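Long-range contacts in immunity protein (Neisseria meningitidis, PDB 4Q7O), which probably neutralises the toxin of a contact-dependent growth-inhibition (CDI) system, protecting the meningococcal cell that carries it: residues I87-G92 with L100-N105; E42-I47 with H109-A114; N11-S16 with V23-F28. All blocks are in the same frame, centred on the assembly; numbering follows the deposited sequence.

Contact 1: residues I87-G92 with L100-N105; sequences IYFSVG and LIIPIN
With chi1 at 53°, Ile102 sets CG1 between its own backbone N and carbonyl carbon, a crowded position that lets the branch lean toward the neighbouring strand. CG1 meets CG2 of Ile87 at 4.0 Å, the two side chains running side by side. Phe89 has CG anti to its carbonyl carbon (chi1 -73°), and its CE1 lies 4.0 Å from the methyl CD1 of Ile102. The residues belong to a beta hairpin, strands 86-91 and 98-103 of a four-stranded antiparallel sheet. Ile87 pairs with Ile102 and Phe89 with Leu100 as hydrogen-bonded pairs, each closed by two backbone bonds. The straightest runs from Phe89 N to Leu100 O, 2.8 Å long with an angle of 169° at the hydrogen. Between them Tyr88 and Ile101 form the non-hydrogen-bonded pair, where the strands draw together to 4.5 Å between CA atoms and Ile101 CA makes a CA-H...O contact with Ile87 O at 3.3 Å. On the face carrying Tyr88 and Ile101, CG1 of Ile101 sits at the edge of the Tyr88 ring, 4.0 Å from CD1, and the phenol OH is hydrogen-bonded to Glu99. The face carrying Ile87, Phe89, Leu100 and Ile102 is turned to the helices: Phe89 and Leu100 lean on Ile24 of helix 22-34, while Ile87 and Ile102 rest on Ala107 of helix 104-121. Pro103 is the N-cap residue of that helix, and one residue on, Ile104 packs beside strand 86-91, its CG1 4.0 Å from Ile87 CB.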
ATOM      1  N   ILE B  87       4.191  14.520   9.963  1.00  6.51           N
ATOM      2  CA  ILE B  87       5.132  14.165   8.921  1.00  6.74           C
ATOM      3  C   ILE B  87       4.388  13.774   7.651  1.00  6.27           C
ATOM      4  O   ILE B  87       3.333  13.137   7.696  1.00  6.56           O
ATOM      5  CB  ILE B  87       6.087  13.056   9.424  1.00  7.12           C
ATOM      6  CG1 ILE B  87       7.046  12.590   8.325  1.00  7.68           C
ATOM      7  CG2 ILE B  87       5.293  11.893  10.043  1.00  8.57           C
ATOM      8  CD1 ILE B  87       8.191  11.757   8.860  1.00  9.65           C
ATOM      9  N   TYR B  88       4.941  14.201   6.522  1.00  6.41           N
ATOM     10  CA  TYR B  88       4.377  13.965   5.203  1.00  6.34           C
ATOM     11  C   TYR B  88       5.068  12.800   4.518  1.00  6.68           C
ATOM     12  O   TYR B  88       6.288  12.731   4.509  1.00  8.44           O
ATOM     13  CB  TYR B  88       4.559  15.237   4.378  1.00  7.85           C
ATOM     14  CG  TYR B  88       4.285  15.124   2.900  1.00  8.47           C
ATOM     15  CD1 TYR B  88       3.000  15.276   2.391  1.00  8.62           C
ATOM     16  CD2 TYR B  88       5.325  14.937   2.004  1.00 10.29           C
ATOM     17  CE1 TYR B  88       2.758  15.212   1.025  1.00  8.93           C
ATOM     18  CE2 TYR B  88       5.095  14.873   0.647  1.00 11.64           C
ATOM     19  CZ  TYR B  88       3.811  15.007   0.163  1.00 10.61           C
ATOM     20  OH  TYR B  88       3.595  14.950  -1.194  1.00 12.24           O
ATOM     21  N   PHE B  89       4.281  11.893   3.949  1.00  5.52           N
ATOM     22  CA  PHE B  89       4.796  10.811   3.120  1.00  5.74           C
ATOM     23  C   PHE B  89       4.194  10.891   1.736  1.00  7.60           C
ATOM     24  O   PHE B  89       3.023  11.237   1.581  1.00  8.02           O
ATOM     25  CB  PHE B  89       4.416   9.448   3.708  1.00  5.58           C
ATOM     26  CG  PHE B  89       5.176   9.086   4.931  1.00  5.91           C
ATOM     27  CD1 PHE B  89       4.799   9.591   6.169  1.00  7.31           C
ATOM     28  CD2 PHE B  89       6.254   8.215   4.857  1.00  7.26           C
ATOM     29  CE1 PHE B  89       5.496   9.246   7.313  1.00  8.34           C
ATOM     30  CE2 PHE B  89       6.956   7.863   5.999  1.00  8.39           C
ATOM     31  CZ  PHE B  89       6.579   8.375   7.225  1.00  9.18           C
ATOM     32  N   SER B  90       4.974  10.544   0.724  1.00  7.78           N
ATOM     33  CA  SER B  90       4.383  10.336  -0.588  1.00  9.26           C
ATOM     34  C   SER B  90       5.037   9.187  -1.324  1.00  9.22           C
ATOM     35  O   SER B  90       6.210   8.884  -1.112  1.00 10.14           O
ATOM     36  CB  SER B  90       4.414  11.613  -1.427  1.00 13.63           C
ATOM     37  OG  SER B  90       5.714  11.882  -1.894  1.00 16.80           O
ATOM     38  N   VAL B  91       4.254   8.539  -2.173  1.00  8.23           N
ATOM     39  CA  VAL B  91       4.779   7.524  -3.072  1.00  8.25           C
ATOM     40  C   VAL B  91       4.254   7.748  -4.485  1.00  9.98           C
ATOM     41  O   VAL B  91       3.194   8.347  -4.682  1.00 10.13           O
ATOM     42  CB  VAL B  91       4.426   6.091  -2.601  1.00  9.29           C
ATOM     43  CG1 VAL B  91       5.131   5.773  -1.297  1.00 10.95           C
ATOM     44  CG2 VAL B  91       2.914   5.911  -2.484  1.00 10.51           C
ATOM     45  N   GLY B  92       5.010   7.271  -5.465  1.00 12.66           N
ATOM     46  CA  GLY B  92       4.611   7.385  -6.855  1.00 15.46           C
ATOM     47  C   GLY B  92       5.178   8.604  -7.557  1.00 18.81           C
ATOM     48  O   GLY B  92       6.106   9.262  -7.058  1.00 19.44           O
ATOM     49  N   LEU B 100       0.179  11.102   2.194  1.00  6.39           N
ATOM     50  CA  LEU B 100      -0.384  10.867   3.514  1.00  6.23           C
ATOM     51  C   LEU B 100       0.355  11.688   4.547  1.00  6.50           C
ATOM     52  O   LEU B 100       1.579  11.762   4.526  1.00  7.85           O
ATOM     53  CB  LEU B 100      -0.267   9.383   3.873  1.00  6.97           C
ATOM     54  CG  LEU B 100      -0.683   8.953   5.284  1.00  8.30           C
ATOM     55  CD1 LEU B 100      -2.169   9.134   5.496  1.00  9.73           C
ATOM     56  CD2 LEU B 100      -0.292   7.504   5.549  1.00  8.09           C
ATOM     57  N   ILE B 101      -0.395  12.286   5.463  1.00  5.36           N
ATOM     58  CA  ILE B 101       0.193  12.949   6.619  1.00  6.37           C
ATOM     59  C   ILE B 101      -0.259  12.233   7.886  1.00  6.51           C
ATOM     60  O   ILE B 101      -1.437  11.909   8.033  1.00  6.99           O
ATOM     61  CB  ILE B 101      -0.207  14.429   6.667  1.00  7.16           C
ATOM     62  CG1 ILE B 101       0.431  15.178   5.488  1.00  7.02           C
ATOM     63  CG2 ILE B 101       0.183  15.047   7.996  1.00  7.73           C
ATOM     64  CD1 ILE B 101      -0.201  16.539   5.200  1.00  7.72           C
ATOM     65  N   ILE B 102       0.683  11.965   8.788  1.00  7.03           N
ATOM     66  CA  ILE B 102       0.373  11.352  10.077  1.00  6.65           C
ATOM     67  C   ILE B 102       1.172  12.031  11.194  1.00  6.44           C
ATOM     68  O   ILE B 102       2.162  12.707  10.921  1.00  7.56           O
ATOM     69  CB  ILE B 102       0.660   9.828  10.074  1.00  7.23           C
ATOM     70  CG1 ILE B 102       2.088   9.535   9.600  1.00  6.45           C
ATOM     71  CG2 ILE B 102      -0.362   9.094   9.225  1.00  8.08           C
ATOM     72  CD1 ILE B 102       2.479   8.056   9.715  1.00  6.85           C
ATOM     73  N   PRO B 103       0.752  11.855  12.454  1.00  6.53           N
ATOM     74  CA  PRO B 103       1.594  12.378  13.536  1.00  7.35           C
ATOM     75  C   PRO B 103       2.953  11.685  13.565  1.00  7.04           C
ATOM     76  O   PRO B 103       3.053  10.500  13.239  1.00  7.24           O
ATOM     77  CB  PRO B 103       0.807  12.011  14.802  1.00  7.29           C
ATOM     78  CG  PRO B 103      -0.616  11.844  14.338  1.00  8.13           C
ATOM     79  CD  PRO B 103      -0.489  11.240  12.964  1.00  7.95           C
ATOM     80  N   ILE B 104       3.990  12.411  13.965  1.00  7.29           N
ATOM     81  CA  ILE B 104       5.321  11.829  14.091  1.00  8.66           C
ATOM     82  C   ILE B 104       5.342  10.618  15.036  1.00  8.15           C
ATOM     83  O   ILE B 104       6.033   9.642  14.781  1.00  7.12           O
ATOM     84  CB  ILE B 104       6.360  12.903  14.491  1.00 10.53           C
ATOM     85  CG1 ILE B 104       6.603  13.846  13.308  1.00 11.70           C
ATOM     86  CG2 ILE B 104       7.671  12.271  14.927  1.00 11.09           C
ATOM     87  CD1 ILE B 104       7.413  15.075  13.650  1.00 13.47           C
ATOM     88  N   ASN B 105       4.562  10.653  16.107  1.00  8.04           N
ATOM     89  CA  ASN B 105       4.520   9.510  17.016  1.00  7.97           C
ATOM     90  C   ASN B 105       4.088   8.243  16.296  1.00  6.44           C
ATOM     91  O   ASN B 105       4.675   7.171  16.478  1.00  7.00           O
ATOM     92  CB  ASN B 105       3.563   9.774  18.182  1.00  9.42           C
ATOM     93  CG  ASN B 105       4.113  10.755  19.183  1.00 13.74           C
ATOM     94  OD1 ASN B 105       5.305  11.076  19.178  1.00 15.64           O
ATOM     95  ND2 ASN B 105       3.246  11.224  20.070  1.00 14.88           N
TER

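Contact 2: residues E42-I47 with H109-A114; sequences ECFKNI and HYFNIA
Cys43 meets Phe111 through its backbone: the carbonyl O lies at the edge of the Phe111 ring, in its plane, 3.6 Å from CE2. The same oxygen accepts a hydrogen bond from the hydroxyl of Tyr60. Phe44 comes next, its CG carried toward helix 104-121 by a position anti to the carbonyl carbon (chi1 -76°). Its ring passes obliquely beside that of Phe111, with CD1 4.1 Å from Phe111 CD2. Further out, Phe44 CE1 touches the methyl CB of Ala114 at 3.8 Å; this methyl lies in the plane of the Phe44 ring, at its edge. Helices 37-46 and 104-121 thus pack antiparallel in the helical core, their local axes inclined at 150° and 10.8 Å apart at closest approach, a wide spacing filled by the aromatic rings. No hydrogen bond joins the two segments, and the contact is buried. Ile47 sends CD1 over the middle of the Phe111 ring, 3.8 Å from the centroid and only 4° off the ring normal, a nearly ideal CH-pi contact in which the side chains meet tip to tip. The other branch, CG2, comes against the ring atom Phe111 CD2 at 3.9 Å, so both methyls of Ile47 lie on the same side of the ring, one over its centre and one out past its rim. Phe28 and Tyr60 meet Phe111 edge-to-face, and Tyr136 of helix 126-139 also touches its side chain. Tyr136 packs on Ile47 too, while its hydroxyl is hydrogen-bonded to Phe44 O.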
ATOM      1  N   GLU B  42      19.533   3.929   5.775  1.00  9.31           N
ATOM      2  CA  GLU B  42      19.557   5.392   5.853  1.00 10.19           C
ATOM      3  C   GLU B  42      18.141   5.959   5.943  1.00 10.28           C
ATOM      4  O   GLU B  42      17.892   6.917   6.681  1.00 10.42           O
ATOM      5  CB  GLU B  42      20.323   6.000   4.670  1.00 11.49           C
ATOM      6  CG  GLU B  42      21.806   5.633   4.644  1.00 14.03           C
ATOM      7  CD  GLU B  42      22.530   5.998   5.925  1.00 17.71           C
ATOM      8  OE1 GLU B  42      22.421   7.160   6.369  1.00 19.19           O
ATOM      9  OE2 GLU B  42      23.205   5.115   6.492  1.00 20.32           O
ATOM     10  N   CYS B  43      17.223   5.356   5.193  1.00  8.73           N
ATOM     11  CA  CYS B  43      15.805   5.688   5.287  1.00  8.54           C
ATOM     12  C   CYS B  43      15.288   5.527   6.725  1.00  8.43           C
ATOM     13  O   CYS B  43      14.588   6.397   7.238  1.00  9.69           O
ATOM     14  CB  CYS B  43      14.987   4.814   4.326  1.00  9.94           C
ATOM     15  SG  CYS B  43      13.211   4.976   4.488  1.00 12.37           S
ATOM     16  N   PHE B  44      15.655   4.427   7.384  1.00  8.17           N
ATOM     17  CA  PHE B  44      15.271   4.215   8.780  1.00  8.86           C
ATOM     18  C   PHE B  44      15.886   5.262   9.712  1.00  9.81           C
ATOM     19  O   PHE B  44      15.261   5.679  10.683  1.00 11.00           O
ATOM     20  CB  PHE B  44      15.672   2.815   9.269  1.00  9.24           C
ATOM     21  CG  PHE B  44      14.778   1.706   8.776  1.00  9.70           C
ATOM     22  CD1 PHE B  44      13.415   1.728   9.036  1.00 11.78           C
ATOM     23  CD2 PHE B  44      15.317   0.603   8.122  1.00 10.61           C
ATOM     24  CE1 PHE B  44      12.601   0.692   8.608  1.00 12.22           C
ATOM     25  CE2 PHE B  44      14.511  -0.438   7.697  1.00 11.01           C
ATOM     26  CZ  PHE B  44      13.150  -0.389   7.934  1.00 12.12           C
ATOM     27  N   LYS B  45      17.113   5.681   9.413  1.00 10.95           N
ATOM     28  CA  LYS B  45      17.845   6.598  10.293  1.00 11.88           C
ATOM     29  C   LYS B  45      17.408   8.052  10.197  1.00 11.83           C
ATOM     30  O   LYS B  45      17.382   8.767  11.205  1.00 12.09           O
ATOM     31  CB  LYS B  45      19.342   6.547   9.984  1.00 14.46           C
ATOM     32  CG  LYS B  45      20.032   5.314  10.478  1.00 17.77           C
ATOM     33  CD  LYS B  45      21.524   5.463  10.330  1.00 20.92           C
ATOM     34  CE  LYS B  45      22.063   4.497   9.311  1.00 22.63           C
ATOM     35  NZ  LYS B  45      23.531   4.666   9.132  1.00 22.96           N
ATOM     36  N   ASN B  46      17.093   8.495   8.984  1.00 11.40           N
ATOM     37  CA  ASN B  46      16.926   9.922   8.721  1.00 13.01           C
ATOM     38  C   ASN B  46      15.770  10.547   9.484  1.00 12.83           C
ATOM     39  O   ASN B  46      15.777  11.742   9.748  1.00 13.86           O
ATOM     40  CB  ASN B  46      16.762  10.194   7.225  1.00 15.03           C
ATOM     41  CG  ASN B  46      18.082  10.279   6.491  1.00 17.58           C
ATOM     42  OD1 ASN B  46      19.124   9.857   6.993  1.00 18.90           O
ATOM     43  ND2 ASN B  46      18.040  10.823   5.281  1.00 19.55           N
ATOM     44  N   ILE B  47      14.779   9.741   9.841  1.00 13.44           N
ATOM     45  CA  ILE B  47      13.642  10.262  10.589  1.00 15.15           C
ATOM     46  C   ILE B  47      14.087  10.871  11.930  1.00 15.97           C
ATOM     47  O   ILE B  47      13.495  11.835  12.404  1.00 18.00           O
ATOM     48  CB  ILE B  47      12.533   9.197  10.773  1.00 15.71           C
ATOM     49  CG1 ILE B  47      11.202   9.859  11.154  1.00 17.93           C
ATOM     50  CG2 ILE B  47      12.964   8.105  11.773  1.00 15.03           C
ATOM     51  CD1 ILE B  47      10.003   8.940  11.005  1.00 19.06           C
ATOM     52  N   HIS B 109       6.098   4.691  15.396  1.00  7.76           N
ATOM     53  CA  HIS B 109       5.447   3.399  15.597  1.00  8.08           C
ATOM     54  C   HIS B 109       5.614   2.540  14.340  1.00  7.12           C
ATOM     55  O   HIS B 109       6.075   1.398  14.411  1.00  7.77           O
ATOM     56  CB  HIS B 109       3.972   3.668  15.925  1.00 10.40           C
ATOM     57  CG  HIS B 109       3.119   2.450  16.105  1.00 15.29           C
ATOM     58  ND1 HIS B 109       3.228   1.614  17.195  1.00 18.16           N
ATOM     59  CD2 HIS B 109       2.077   1.984  15.377  1.00 16.72           C
ATOM     60  CE1 HIS B 109       2.316   0.661  17.109  1.00 17.80           C
ATOM     61  NE2 HIS B 109       1.601   0.864  16.017  1.00 18.41           N
ATOM     62  N   TYR B 110       5.278   3.096  13.182  1.00  6.22           N
ATOM     63  CA  TYR B 110       5.449   2.358  11.932  1.00  5.83           C
ATOM     64  C   TYR B 110       6.904   2.012  11.639  1.00  6.00           C
ATOM     65  O   TYR B 110       7.200   0.903  11.209  1.00  7.06           O
ATOM     66  CB  TYR B 110       4.880   3.144  10.758  1.00  5.72           C
ATOM     67  CG  TYR B 110       3.373   3.181  10.670  1.00  5.94           C
ATOM     68  CD1 TYR B 110       2.608   2.044  10.911  1.00  7.36           C
ATOM     69  CD2 TYR B 110       2.713   4.357  10.317  1.00  5.31           C
ATOM     70  CE1 TYR B 110       1.231   2.074  10.807  1.00  7.24           C
ATOM     71  CE2 TYR B 110       1.326   4.396  10.209  1.00  6.02           C
ATOM     72  CZ  TYR B 110       0.593   3.254  10.461  1.00  6.44           C
ATOM     73  OH  TYR B 110      -0.774   3.280  10.353  1.00  7.62           O
ATOM     74  N   PHE B 111       7.807   2.962  11.845  1.00  5.56           N
ATOM     75  CA  PHE B 111       9.220   2.717  11.555  1.00  6.65           C
ATOM     76  C   PHE B 111       9.802   1.626  12.449  1.00  7.50           C
ATOM     77  O   PHE B 111      10.618   0.815  12.012  1.00  7.45           O
ATOM     78  CB  PHE B 111      10.035   4.009  11.656  1.00  8.30           C
ATOM     79  CG  PHE B 111      10.046   4.813  10.387  1.00  9.08           C
ATOM     80  CD1 PHE B 111       8.857   5.201   9.776  1.00 10.43           C
ATOM     81  CD2 PHE B 111      11.246   5.166   9.790  1.00 10.33           C
ATOM     82  CE1 PHE B 111       8.870   5.939   8.600  1.00 11.04           C
ATOM     83  CE2 PHE B 111      11.264   5.904   8.615  1.00 11.12           C
ATOM     84  CZ  PHE B 111      10.076   6.291   8.022  1.00 11.06           C
ATOM     85  N   ASN B 112       9.369   1.601  13.702  1.00  6.88           N
ATOM     86  CA  ASN B 112       9.850   0.598  14.635  1.00  7.21           C
ATOM     87  C   ASN B 112       9.359  -0.791  14.225  1.00  7.70           C
ATOM     88  O   ASN B 112      10.096  -1.779  14.308  1.00  9.52           O
ATOM     89  CB  ASN B 112       9.403   0.946  16.053  1.00 10.30           C
ATOM     90  CG  ASN B 112      10.063   0.075  17.086  1.00 15.53           C
ATOM     91  OD1 ASN B 112      11.293   0.051  17.209  1.00 17.77           O
ATOM     92  ND2 ASN B 112       9.254  -0.639  17.848  1.00 18.68           N
ATOM     93  N   ILE B 113       8.116  -0.858  13.762  1.00  7.19           N
ATOM     94  CA  ILE B 113       7.570  -2.107  13.237  1.00  6.57           C
ATOM     95  C   ILE B 113       8.272  -2.533  11.946  1.00  7.16           C
ATOM     96  O   ILE B 113       8.647  -3.698  11.781  1.00  7.32           O
ATOM     97  CB  ILE B 113       6.056  -1.989  13.007  1.00  7.18           C
ATOM     98  CG1 ILE B 113       5.331  -1.795  14.342  1.00  8.53           C
ATOM     99  CG2 ILE B 113       5.521  -3.220  12.299  1.00  8.47           C
ATOM    100  CD1 ILE B 113       3.883  -1.377  14.186  1.00 10.62           C
ATOM    101  N   ALA B 114       8.464  -1.583  11.036  1.00  6.56           N
ATOM    102  CA  ALA B 114       9.122  -1.867   9.761  1.00  6.79           C
ATOM    103  C   ALA B 114      10.560  -2.353   9.929  1.00  7.11           C
ATOM    104  O   ALA B 114      10.980  -3.301   9.267  1.00  7.43           O
ATOM    105  CB  ALA B 114       9.081  -0.654   8.853  1.00  7.73           C
TER

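Contact 3: residues N11-S16 with V23-F28; sequences NLNKKS and VISIFF
Ile24 packs against Leu12 and Ser16 in an antiparallel helical hairpin, helices 10-18 and 22-34, whose local axes come within 9.0 Å of each other at an angle of 159°. Its CG2 lies 4.0 Å from Leu12 CD2, the two side chains crossing at about a right angle, while its CB faces the CB of Ser16. Ser25 follows at the closest point of the backbones, where its CA is 5.5 Å from that of Asn13. This small residue lets the first helix settle closely: Leu12 CD1 touches Ser25 CA, and Asn13 OD1 lies 3.3 Å from Ser25 CB, Asn13 ND2 being hydrogen-bonded to Phe9 O. Ser25 OG lies 2.8 Å from Ser16 OG, where its proton can serve either that hydroxyl or, more weakly, Phe22 O. With OG between its own N and carbonyl carbon (chi1 60°), Ser16 donates back to Leu12 O at 2.8 Å, from 36° above the carbonyl plane; Leu12 O also accepts from Ser16 N. Ser25 and Asn13 also pack on the second subunit, against Ile26 and Phe22 of that chain. Phe28, one turn on, presents CD2 to Leu12 CG at 4.2 Å.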
ATOM      1  N   ASN B  11       4.295  -7.483   9.763  1.00  6.88           N
ATOM      2  CA  ASN B  11       3.656  -6.694  10.809  1.00  7.26           C
ATOM      3  C   ASN B  11       3.375  -5.252  10.407  1.00  7.36           C
ATOM      4  O   ASN B  11       2.356  -4.674  10.802  1.00  7.99           O
ATOM      5  CB  ASN B  11       4.448  -6.784  12.104  1.00  8.14           C
ATOM      6  CG  ASN B  11       4.466  -8.194  12.648  1.00 10.31           C
ATOM      7  OD1 ASN B  11       3.432  -8.870  12.664  1.00 12.65           O
ATOM      8  ND2 ASN B  11       5.637  -8.662  13.062  1.00 11.00           N
ATOM      9  N   LEU B  12       4.260  -4.681   9.599  1.00  7.52           N
ATOM     10  CA  LEU B  12       4.052  -3.326   9.094  1.00  7.52           C
ATOM     11  C   LEU B  12       2.800  -3.257   8.245  1.00  7.37           C
ATOM     12  O   LEU B  12       1.984  -2.360   8.418  1.00  7.74           O
ATOM     13  CB  LEU B  12       5.271  -2.857   8.290  1.00  8.22           C
ATOM     14  CG  LEU B  12       5.343  -1.441   7.694  1.00  9.04           C
ATOM     15  CD1 LEU B  12       4.613  -1.329   6.359  1.00 12.06           C
ATOM     16  CD2 LEU B  12       4.856  -0.378   8.690  1.00  8.49           C
ATOM     17  N   ASN B  13       2.657  -4.194   7.316  1.00  7.30           N
ATOM     18  CA  ASN B  13       1.503  -4.187   6.433  1.00  6.71           C
ATOM     19  C   ASN B  13       0.208  -4.374   7.195  1.00  7.54           C
ATOM     20  O   ASN B  13      -0.778  -3.709   6.910  1.00  7.95           O
ATOM     21  CB  ASN B  13       1.623  -5.272   5.351  1.00  8.29           C
ATOM     22  CG  ASN B  13       2.364  -4.793   4.124  1.00 11.54           C
ATOM     23  OD1 ASN B  13       1.835  -4.000   3.334  1.00 13.36           O
ATOM     24  ND2 ASN B  13       3.576  -5.296   3.930  1.00 14.16           N
ATOM     25  N   LYS B  14       0.198  -5.295   8.149  1.00  7.57           N
ATOM     26  CA  LYS B  14      -1.014  -5.523   8.932  1.00  8.35           C
ATOM     27  C   LYS B  14      -1.476  -4.227   9.602  1.00  8.20           C
ATOM     28  O   LYS B  14      -2.634  -3.820   9.473  1.00  9.08           O
ATOM     29  CB  LYS B  14      -0.774  -6.621   9.966  1.00  9.49           C
ATOM     30  CG  LYS B  14      -1.928  -6.854  10.917  1.00 12.30           C
ATOM     31  CD  LYS B  14      -1.671  -8.090  11.774  1.00 15.95           C
ATOM     32  CE  LYS B  14      -2.782  -8.314  12.782  1.00 20.98           C
ATOM     33  NZ  LYS B  14      -2.553  -9.550  13.591  1.00 23.78           N
ATOM     34  N   LYS B  15      -0.561  -3.560  10.291  1.00  7.11           N
ATOM     35  CA  LYS B  15      -0.931  -2.367  11.035  1.00  8.21           C
ATOM     36  C   LYS B  15      -1.313  -1.227  10.107  1.00  7.28           C
ATOM     37  O   LYS B  15      -2.348  -0.595  10.284  1.00  7.90           O
ATOM     38  CB  LYS B  15       0.188  -1.932  11.984  1.00 10.26           C
ATOM     39  CG  LYS B  15      -0.243  -0.891  13.000  1.00 13.64           C
ATOM     40  CD  LYS B  15      -0.893  -1.555  14.215  1.00 17.83           C
ATOM     41  CE  LYS B  15       0.146  -2.210  15.119  1.00 20.35           C
ATOM     42  NZ  LYS B  15      -0.471  -2.922  16.274  1.00 22.49           N
ATOM     43  N   SER B  16      -0.499  -0.987   9.088  1.00  7.37           N
ATOM     44  CA  SER B  16      -0.760   0.134   8.204  1.00  7.29           C
ATOM     45  C   SER B  16      -2.053  -0.047   7.396  1.00  6.75           C
ATOM     46  O   SER B  16      -2.837   0.893   7.263  1.00  7.66           O
ATOM     47  CB  SER B  16       0.451   0.425   7.310  1.00  7.88           C
ATOM     48  OG  SER B  16       0.771  -0.692   6.500  1.00  8.31           O
ATOM     49  N   VAL B  23      -0.293   4.131   2.079  1.00  5.74           N
ATOM     50  CA  VAL B  23       0.898   4.825   1.579  1.00  5.38           C
ATOM     51  C   VAL B  23       2.164   4.359   2.309  1.00  5.73           C
ATOM     52  O   VAL B  23       3.230   4.203   1.692  1.00  6.88           O
ATOM     53  CB  VAL B  23       0.723   6.365   1.664  1.00  5.87           C
ATOM     54  CG1 VAL B  23       2.064   7.081   1.546  1.00  7.61           C
ATOM     55  CG2 VAL B  23      -0.241   6.849   0.577  1.00  6.95           C
ATOM     56  N   ILE B  24       2.038   4.117   3.615  1.00  5.47           N
ATOM     57  CA  ILE B  24       3.162   3.610   4.401  1.00  6.65           C
ATOM     58  C   ILE B  24       3.598   2.216   3.943  1.00  7.29           C
ATOM     59  O   ILE B  24       4.796   1.933   3.840  1.00  7.74           O
ATOM     60  CB  ILE B  24       2.834   3.576   5.905  1.00  7.41           C
ATOM     61  CG1 ILE B  24       2.463   4.977   6.409  1.00  9.24           C
ATOM     62  CG2 ILE B  24       4.004   3.004   6.691  1.00  8.54           C
ATOM     63  CD1 ILE B  24       3.530   6.027   6.170  1.00 11.33           C
ATOM     64  N   SER B  25       2.619   1.354   3.679  1.00  7.62           N
ATOM     65  CA  SER B  25       2.863   0.003   3.168  1.00  8.21           C
ATOM     66  C   SER B  25       3.674   0.072   1.872  1.00  7.79           C
ATOM     67  O   SER B  25       4.672  -0.637   1.694  1.00  9.68           O
ATOM     68  CB  SER B  25       1.532  -0.716   2.876  1.00  9.46           C
ATOM     69  OG  SER B  25       0.489  -0.340   3.771  1.00 13.19           O
ATOM     70  N   ILE B  26       3.239   0.938   0.964  1.00  6.43           N
ATOM     71  CA  ILE B  26       3.889   1.064  -0.337  1.00  6.61           C
ATOM     72  C   ILE B  26       5.280   1.659  -0.190  1.00  6.51           C
ATOM     73  O   ILE B  26       6.226   1.217  -0.840  1.00  8.01           O
ATOM     74  CB  ILE B  26       3.047   1.945  -1.283  1.00  6.71           C
ATOM     75  CG1 ILE B  26       1.690   1.292  -1.550  1.00  7.88           C
ATOM     76  CG2 ILE B  26       3.776   2.204  -2.603  1.00  8.39           C
ATOM     77  CD1 ILE B  26       0.735   2.211  -2.286  1.00  8.36           C
ATOM     78  N   PHE B  27       5.404   2.651   0.684  1.00  6.01           N
ATOM     79  CA  PHE B  27       6.679   3.314   0.940  1.00  6.96           C
ATOM     80  C   PHE B  27       7.778   2.306   1.284  1.00  7.32           C
ATOM     81  O   PHE B  27       8.829   2.267   0.643  1.00  6.93           O
ATOM     82  CB  PHE B  27       6.507   4.334   2.071  1.00  7.37           C
ATOM     83  CG  PHE B  27       7.776   5.038   2.454  1.00  7.44           C
ATOM     84  CD1 PHE B  27       8.163   6.207   1.814  1.00  8.93           C
ATOM     85  CD2 PHE B  27       8.570   4.550   3.480  1.00  8.69           C
ATOM     86  CE1 PHE B  27       9.332   6.854   2.172  1.00 10.25           C
ATOM     87  CE2 PHE B  27       9.744   5.192   3.834  1.00  8.48           C
ATOM     88  CZ  PHE B  27      10.122   6.341   3.184  1.00  9.25           C
ATOM     89  N   PHE B  28       7.530   1.471   2.283  1.00  7.15           N
ATOM     90  CA  PHE B  28       8.554   0.528   2.704  1.00  7.33           C
ATOM     91  C   PHE B  28       8.819  -0.580   1.692  1.00  7.66           C
ATOM     92  O   PHE B  28       9.975  -0.907   1.434  1.00  8.54           O
ATOM     93  CB  PHE B  28       8.262  -0.024   4.101  1.00  8.74           C
ATOM     94  CG  PHE B  28       8.628   0.928   5.186  1.00  9.39           C
ATOM     95  CD1 PHE B  28       9.962   1.207   5.444  1.00 11.32           C
ATOM     96  CD2 PHE B  28       7.654   1.566   5.934  1.00  9.94           C
ATOM     97  CE1 PHE B  28      10.322   2.099   6.437  1.00 11.80           C
ATOM     98  CE2 PHE B  28       8.010   2.456   6.928  1.00 10.64           C
ATOM     99  CZ  PHE B  28       9.344   2.724   7.176  1.00 11.94           C
TER

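How the contacts relate
From the N terminus, contact 3 closes first, a short turn joining helices 10-18 and 22-34. Helix 37-46 follows, and its end opens contact 2, whose long loop returns only at helix 104-121. That loop contains the whole four-stranded sheet and, within it, the hairpin of contact 1, which therefore nests inside contact 2; contact 3 stands in series before both. In space the three converge on one core. Phe89 CZ of contact 1 lies 3.6 Å from Phe111 CE1 of contact 2, Ile24 joins the sheet to contact 3, and Phe28 meets Phe44 between contacts 2 and 3. Contacts 1 and 3 also touch the second subunit.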